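Local atomic coordinates of secreted protein ASP-2 (Necator americanus, PDB entry 1U53), a protein that is secreted by a human hookworm, belongs to the pathogenesis-related-1 (CAP) family and is a vaccine antigen for human hookworm infection. Residues L121-G125 with G126-R130; S29-L33 with G34-D38; G110-E114 with K115-Q119. All blocks are in the same frame, centred on the assembly; numbering follows the deposited sequence.

Interaction 1. Residues L121-G125 with G126-R130; sequences LKLTG and GLFSR
Thr124 turns its hydroxyl onto the start of the short helix 125-128: Leu127 N donates to Thr124 OG1 at 2.8 Å, bent at 144°. The torsion that allows this is chi1 59°, which sets OG1 between the backbone N and the carbonyl carbon, facing the first turn. OG1 also presses on the side-chain base of Leu127, 3.1 Å from Leu127 CB. The backbone of the same threonine contributes as well, since Phe128 N reaches Thr124 O at 3.0 Å in a nearly straight bond of 173°. Thr124 is thus the N-cap residue, its OG1 capping Leu127 N while its carbonyl takes the first helical bond. This short helix lies in the CAP domain, and an inverse gamma turn centred on Leu123 leads into it. The end of the Leu123 side chain swings toward the helix, and CD1 does the touching: it lies 4.0 Å from Leu127 CD2, the two side chains crossing at about a right angle, and it meets the Phe128 ring at its edge, near the ring plane. Leu127 CD2 also touches Lys122 O. Backbone bonds from Leu123 to Gly171 and Lys172 tie the turn to a later loop. Past the cap, Ser129 N bonds to Gly125 O at 2.9 Å, and Ser129 OG donates to Gly126 O at 2.7 Å from above the carbonyl plane.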
loop_
_atom_site.group_PDB
_atom_site.type_symbol
_atom_site.label_atom_id
_atom_site.label_comp_id
_atom_site.label_asym_id
_atom_site.label_seq_id
_atom_site.Cartn_x
_atom_site.Cartn_y
_atom_site.Cartn_z
ATOM N N LEU A 121 -15.179 9.191 -0.342
ATOM C CA LEU A 121 -13.913 8.566 -0.750
ATOM C C LEU A 121 -13.426 9.011 -2.099
ATOM O O LEU A 121 -12.454 8.450 -2.642
ATOM C CB LEU A 121 -14.034 7.041 -0.685
ATOM C CG LEU A 121 -14.444 6.514 0.679
ATOM C CD1 LEU A 121 -14.453 4.991 0.573
ATOM C CD2 LEU A 121 -13.457 6.987 1.765
ATOM N N LYS A 122 -14.081 10.030 -2.661
ATOM C CA LYS A 122 -13.605 10.652 -3.905
ATOM C C LYS A 122 -12.256 11.323 -3.715
ATOM O O LYS A 122 -12.086 12.200 -2.855
ATOM C CB LYS A 122 -14.616 11.709 -4.375
ATOM C CG LYS A 122 -14.365 12.246 -5.778
ATOM C CD LYS A 122 -15.415 13.302 -6.109
ATOM C CE LYS A 122 -15.274 13.786 -7.531
ATOM N NZ LYS A 122 -14.163 14.763 -7.596
ATOM N N LEU A 123 -11.290 10.948 -4.520
ATOM C CA LEU A 123 -9.985 11.547 -4.344
ATOM C C LEU A 123 -9.908 12.958 -4.936
ATOM O O LEU A 123 -9.463 13.116 -6.068
ATOM C CB LEU A 123 -8.899 10.658 -4.945
ATOM C CG LEU A 123 -7.506 11.168 -4.562
ATOM C CD1 LEU A 123 -7.294 11.109 -3.053
ATOM C CD2 LEU A 123 -6.415 10.382 -5.288
ATOM N N THR A 124 -10.343 13.960 -4.160
ATOM C CA THR A 124 -10.282 15.391 -4.531
ATOM C C THR A 124 -8.953 16.046 -4.199
ATOM O O THR A 124 -8.213 15.553 -3.357
ATOM C CB THR A 124 -11.268 16.186 -3.695
ATOM O OG1 THR A 124 -10.930 16.011 -2.313
ATOM C CG2 THR A 124 -12.685 15.694 -3.931
ATOM N N GLY A 125 -8.681 17.206 -4.810
ATOM C CA GLY A 125 -7.461 17.957 -4.494
ATOM C C GLY A 125 -7.438 18.228 -3.009
ATOM O O GLY A 125 -6.400 18.109 -2.346
ATOM N N GLY A 126 -8.596 18.567 -2.473
ATOM C CA GLY A 126 -8.683 18.897 -1.072
ATOM C C GLY A 126 -8.318 17.695 -0.239
ATOM O O GLY A 126 -7.629 17.815 0.767
ATOM N N LEU A 127 -8.763 16.525 -0.670
ATOM C CA LEU A 127 -8.503 15.328 0.133
ATOM C C LEU A 127 -7.019 15.000 0.123
ATOM O O LEU A 127 -6.399 14.791 1.174
ATOM C CB LEU A 127 -9.346 14.144 -0.345
ATOM C CG LEU A 127 -9.070 12.858 0.444
ATOM C CD1 LEU A 127 -9.283 13.039 1.943
ATOM C CD2 LEU A 127 -9.931 11.728 -0.130
ATOM N N PHE A 128 -6.437 14.985 -1.059
ATOM C CA PHE A 128 -5.031 14.657 -1.178
ATOM C C PHE A 128 -4.193 15.625 -0.358
ATOM O O PHE A 128 -3.243 15.220 0.327
ATOM C CB PHE A 128 -4.596 14.687 -2.644
ATOM C CG PHE A 128 -3.346 13.901 -2.921
ATOM C CD1 PHE A 128 -3.416 12.546 -3.231
ATOM C CD2 PHE A 128 -2.098 14.511 -2.877
ATOM C CE1 PHE A 128 -2.279 11.812 -3.490
ATOM C CE2 PHE A 128 -0.937 13.777 -3.130
ATOM C CZ PHE A 128 -1.026 12.421 -3.432
ATOM N N SER A 129 -4.550 16.903 -0.416
ATOM C CA SER A 129 -3.779 17.916 0.296
ATOM C C SER A 129 -3.794 17.676 1.806
ATOM O O SER A 129 -3.041 18.316 2.543
ATOM C CB SER A 129 -4.276 19.329 -0.050
ATOM O OG SER A 129 -5.561 19.569 0.493
ATOM N N ARG A 130 -4.640 16.759 2.285
ATOM C CA ARG A 130 -4.624 16.424 3.708
ATOM C C ARG A 130 -3.401 15.566 4.055
ATOM O O ARG A 130 -3.106 15.335 5.237
ATOM C CB ARG A 130 -5.898 15.695 4.151
ATOM C CG ARG A 130 -7.147 16.568 4.344
ATOM C CD ARG A 130 -8.207 15.783 5.138
ATOM N NE ARG A 130 -8.211 16.124 6.566
ATOM C CZ ARG A 130 -9.112 15.664 7.434
ATOM N NH1 ARG A 130 -10.050 14.834 7.021
ATOM N NH2 ARG A 130 -9.072 16.009 8.717
#

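Interaction 2. Residues S29-L33 with G34-D38; sequences SSVAL and GQAKD
Leu33 lies alongside Gln35, the two side chains pointing the same way, so that Leu33 CB is 3.9 Å from Gln35 CG and Leu33 CD1 meets the amide end at Gln35 NE2. Between them Gly34 closes helix 14-32 in a Schellman motif: its phi is positive, 83°, and two backbone bonds run back into the last turn. The outer one is well directed, Gln35 N to Ser30 O at 2.9 Å, nearly in line with the carbonyl. The inner one, Gly34 N to Val31 O at 3.0 Å, comes instead from above the carbonyl plane, 58° out of it. Extended beyond CG, the Gln35 chain carries its amide along the leucine, while its CB stays close to Ser30 O. One residue further on, Ala36 CB points back at the helix and packs against Val31 CG2 at 3.8 Å. With Val31 CG1 anti to the backbone N (chi1 167°), CG2 falls beside that N, facing the alanine. Phe109 of helix 97-109 touches Ser30, Val31 and Ala36, and Leu112 of helix 111-115 touches Ala36, which places this cap where the long N-terminal helix of the CAP domain meets two later helices. Ser30 OG is turned back into its own helix, bonded to Leu27 O, although it also lies near Ala36 CB. One water spans the turn: it bonds Val31 O at 2.8 Å and accepts from Ala36 N, with 3.0 Å between the water oxygen and Ala36 N.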
loop_
_atom_site.group_PDB
_atom_site.type_symbol
_atom_site.label_atom_id
_atom_site.label_comp_id
_atom_site.label_asym_id
_atom_site.label_seq_id
_atom_site.Cartn_x
_atom_site.Cartn_y
_atom_site.Cartn_z
ATOM N N SER A 29 -8.044 -5.361 4.940
ATOM C CA SER A 29 -9.162 -6.095 5.531
ATOM C C SER A 29 -9.766 -5.294 6.679
ATOM O O SER A 29 -10.984 -5.140 6.759
ATOM C CB SER A 29 -8.724 -7.508 6.018
ATOM O OG SER A 29 -9.706 -8.104 6.889
ATOM N N SER A 30 -8.922 -4.757 7.551
ATOM C CA SER A 30 -9.449 -3.886 8.631
ATOM C C SER A 30 -10.320 -2.753 8.104
ATOM O O SER A 30 -11.378 -2.485 8.642
ATOM C CB SER A 30 -8.330 -3.310 9.495
ATOM O OG SER A 30 -7.634 -2.214 8.907
ATOM N N VAL A 31 -9.868 -2.065 7.061
ATOM C CA VAL A 31 -10.667 -0.988 6.494
ATOM C C VAL A 31 -11.984 -1.567 5.956
ATOM O O VAL A 31 -13.061 -1.046 6.246
ATOM C CB VAL A 31 -9.886 -0.273 5.356
ATOM C CG1 VAL A 31 -10.827 0.634 4.533
ATOM C CG2 VAL A 31 -8.703 0.445 5.955
ATOM N N ALA A 32 -11.907 -2.623 5.156
ATOM C CA ALA A 32 -13.091 -3.194 4.508
ATOM C C ALA A 32 -14.153 -3.640 5.512
ATOM O O ALA A 32 -15.367 -3.490 5.268
ATOM C CB ALA A 32 -12.679 -4.337 3.559
ATOM N N LEU A 33 -13.737 -4.141 6.666
ATOM C CA LEU A 33 -14.676 -4.642 7.662
ATOM C C LEU A 33 -15.238 -3.549 8.557
ATOM O O LEU A 33 -16.053 -3.819 9.482
ATOM C CB LEU A 33 -13.909 -5.645 8.543
ATOM C CG LEU A 33 -13.472 -6.947 7.874
ATOM C CD1 LEU A 33 -12.588 -7.789 8.806
ATOM C CD2 LEU A 33 -14.691 -7.764 7.475
ATOM N N GLY A 34 -14.788 -2.309 8.335
ATOM C CA GLY A 34 -15.237 -1.172 9.130
ATOM C C GLY A 34 -14.542 -0.970 10.452
ATOM O O GLY A 34 -15.100 -0.333 11.348
ATOM N N GLN A 35 -13.329 -1.522 10.571
ATOM C CA GLN A 35 -12.648 -1.605 11.864
ATOM C C GLN A 35 -11.524 -0.576 12.002
ATOM O O GLN A 35 -10.866 -0.523 13.029
ATOM C CB GLN A 35 -12.011 -2.983 12.015
ATOM C CG GLN A 35 -13.021 -4.120 12.012
ATOM C CD GLN A 35 -12.339 -5.444 12.222
ATOM O OE1 GLN A 35 -11.135 -5.524 12.150
ATOM N NE2 GLN A 35 -13.100 -6.484 12.443
ATOM N N ALA A 36 -11.314 0.257 10.979
ATOM C CA ALA A 36 -10.188 1.211 10.998
ATOM C C ALA A 36 -10.564 2.607 11.423
ATOM O O ALA A 36 -11.378 3.260 10.741
ATOM C CB ALA A 36 -9.510 1.282 9.583
ATOM N N LYS A 37 -9.962 3.102 12.513
ATOM C CA LYS A 37 -10.270 4.454 12.991
ATOM C C LYS A 37 -9.876 5.512 11.982
ATOM O O LYS A 37 -8.791 5.453 11.387
ATOM C CB LYS A 37 -9.555 4.716 14.324
ATOM C CG LYS A 37 -10.054 5.993 14.994
ATOM C CD LYS A 37 -11.551 5.855 15.323
ATOM C CE LYS A 37 -12.146 7.105 16.006
ATOM N NZ LYS A 37 -12.262 8.307 15.142
ATOM N N ASP A 38 -10.748 6.509 11.790
ATOM C CA ASP A 38 -10.482 7.582 10.857
ATOM C C ASP A 38 -10.358 8.876 11.682
ATOM O O ASP A 38 -11.213 9.146 12.554
ATOM C CB ASP A 38 -11.695 7.643 9.911
ATOM C CG ASP A 38 -11.545 8.638 8.780
ATOM O OD1 ASP A 38 -10.791 9.617 8.910
ATOM O OD2 ASP A 38 -12.232 8.438 7.755
HETATM O O HOH W 1 -12.875 0.633 8.443
#

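Interaction 3. Residues G110-E114 with K115-Q119; sequences GELAE and KGVGQ
Lys115 N bonds to Glu111 O at 2.9 Å, the last regular bond of helix 111-115. At this end of the short helix, part of the CAP domain, Glu114 and Lys115 run side by side and form a salt bridge, with Lys115 NZ 3.2 Å from Glu114 OE2. The ammonium lies above the carboxylate plane, 72° out of it, a placement reached because the lysine chain bends at chi2 (-49°) while the glutamate stays extended beyond CG. The helix ends at Gly116, whose phi of 87° makes it the first residue to leave helical geometry. Gly116 N divides itself between two carbonyls, weakly in each case: Glu111 O at 3.4 Å and Leu112 O at 3.0 Å from Gly116 N. The Glu111 carboxylate points elsewhere, hydrogen-bonded to His134 ND1 through OE2 and to Tyr135 N through OE1, so it links this helix to helix 133-138. Beyond the glycine the chain brings Val117 back onto the helix, across Leu112 at about a right angle. Tyr135 touches both of these apolar side chains. Their closest approach is Leu112 CD1 to Val117 CG2, 3.7 Å.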
loop_
_atom_site.group_PDB
_atom_site.type_symbol
_atom_site.label_atom_id
_atom_site.label_comp_id
_atom_site.label_asym_id
_atom_site.label_seq_id
_atom_site.Cartn_x
_atom_site.Cartn_y
_atom_site.Cartn_z
ATOM N N GLY A 110 -0.906 5.040 8.658
ATOM C CA GLY A 110 -1.229 5.922 9.787
ATOM C C GLY A 110 -1.818 7.267 9.404
ATOM O O GLY A 110 -2.412 7.924 10.253
ATOM N N GLU A 111 -1.714 7.633 8.120
ATOM C CA GLU A 111 -2.343 8.853 7.563
ATOM C C GLU A 111 -3.855 8.881 7.836
ATOM O O GLU A 111 -4.420 9.958 8.058
ATOM C CB GLU A 111 -2.019 8.953 6.065
ATOM C CG GLU A 111 -0.525 9.233 5.894
ATOM C CD GLU A 111 -0.066 9.330 4.468
ATOM O OE1 GLU A 111 -0.834 8.921 3.566
ATOM O OE2 GLU A 111 1.092 9.838 4.270
ATOM N N LEU A 112 -4.516 7.712 7.810
ATOM C CA LEU A 112 -5.977 7.698 8.010
ATOM C C LEU A 112 -6.296 8.184 9.430
ATOM O O LEU A 112 -7.111 9.090 9.593
ATOM C CB LEU A 112 -6.519 6.265 7.819
ATOM C CG LEU A 112 -8.002 6.051 8.203
ATOM C CD1 LEU A 112 -8.943 6.900 7.323
ATOM C CD2 LEU A 112 -8.308 4.528 8.126
ATOM N N ALA A 113 -5.645 7.613 10.429
ATOM C CA ALA A 113 -5.917 8.010 11.826
ATOM C C ALA A 113 -5.405 9.400 12.175
ATOM O O ALA A 113 -6.057 10.125 12.951
ATOM C CB ALA A 113 -5.325 7.009 12.795
ATOM N N GLU A 114 -4.239 9.768 11.663
ATOM C CA GLU A 114 -3.688 11.095 12.001
ATOM C C GLU A 114 -4.272 12.286 11.275
ATOM O O GLU A 114 -4.530 13.337 11.922
ATOM C CB GLU A 114 -2.176 11.118 11.811
ATOM C CG GLU A 114 -1.561 12.424 12.375
ATOM C CD GLU A 114 -0.097 12.625 12.004
ATOM O OE1 GLU A 114 0.530 11.694 11.449
ATOM O OE2 GLU A 114 0.432 13.743 12.282
ATOM N N LYS A 115 -4.418 12.178 9.954
ATOM C CA LYS A 115 -4.889 13.278 9.111
ATOM C C LYS A 115 -6.394 13.220 8.850
ATOM O O LYS A 115 -7.012 14.276 8.619
ATOM C CB LYS A 115 -4.149 13.325 7.776
ATOM C CG LYS A 115 -2.595 13.375 7.979
ATOM C CD LYS A 115 -2.188 14.429 8.972
ATOM C CE LYS A 115 -0.724 14.861 8.764
ATOM N NZ LYS A 115 -0.260 15.758 9.881
ATOM N N GLY A 116 -6.990 12.018 8.811
ATOM C CA GLY A 116 -8.417 11.902 8.527
ATOM C C GLY A 116 -8.713 11.841 7.035
ATOM O O GLY A 116 -8.053 12.512 6.220
ATOM N N VAL A 117 -9.687 11.017 6.655
ATOM C CA VAL A 117 -10.123 10.980 5.276
ATOM C C VAL A 117 -11.605 11.370 5.207
ATOM O O VAL A 117 -11.981 12.309 4.483
ATOM C CB VAL A 117 -9.941 9.559 4.725
ATOM C CG1 VAL A 117 -10.667 9.391 3.410
ATOM C CG2 VAL A 117 -8.426 9.286 4.575
ATOM N N GLY A 118 -12.427 10.668 5.979
ATOM C CA GLY A 118 -13.883 10.956 5.967
ATOM C C GLY A 118 -14.697 9.980 5.170
ATOM O O GLY A 118 -14.164 8.989 4.623
ATOM N N GLN A 119 -16.009 10.234 5.086
ATOM C CA GLN A 119 -16.905 9.240 4.455
ATOM C C GLN A 119 -17.001 9.401 2.948
ATOM O O GLN A 119 -17.462 8.485 2.249
ATOM C CB GLN A 119 -18.310 9.347 5.046
ATOM C CG GLN A 119 -18.384 9.091 6.518
ATOM C CD GLN A 119 -17.751 7.785 6.897
ATOM O OE1 GLN A 119 -18.318 6.707 6.647
ATOM N NE2 GLN A 119 -16.552 7.858 7.495
#

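In the fold
Along the chain the three contacts follow in series, none enclosing or crossing another, and each spans a single continuous stretch. Interaction 2 ends helix 14-32, interaction 3 ends helix 111-115, and interaction 1 starts helix 125-128. The centres of interactions 2 and 3 are about 11 Å apart. Asp38 joins them through probable hydrogen bonds in which Val117 N and Gly118 N donate to its OD1 and OD2, so the loop after helix 14-32 meets the loop after helix 111-115. Interactions 3 and 1 are also about 11 Å apart between centres: the Arg130 guanidinium packs near the carbonyls of Lys115 and Gly116. Interactions 1 and 2, about 19 Å between centres, do not touch.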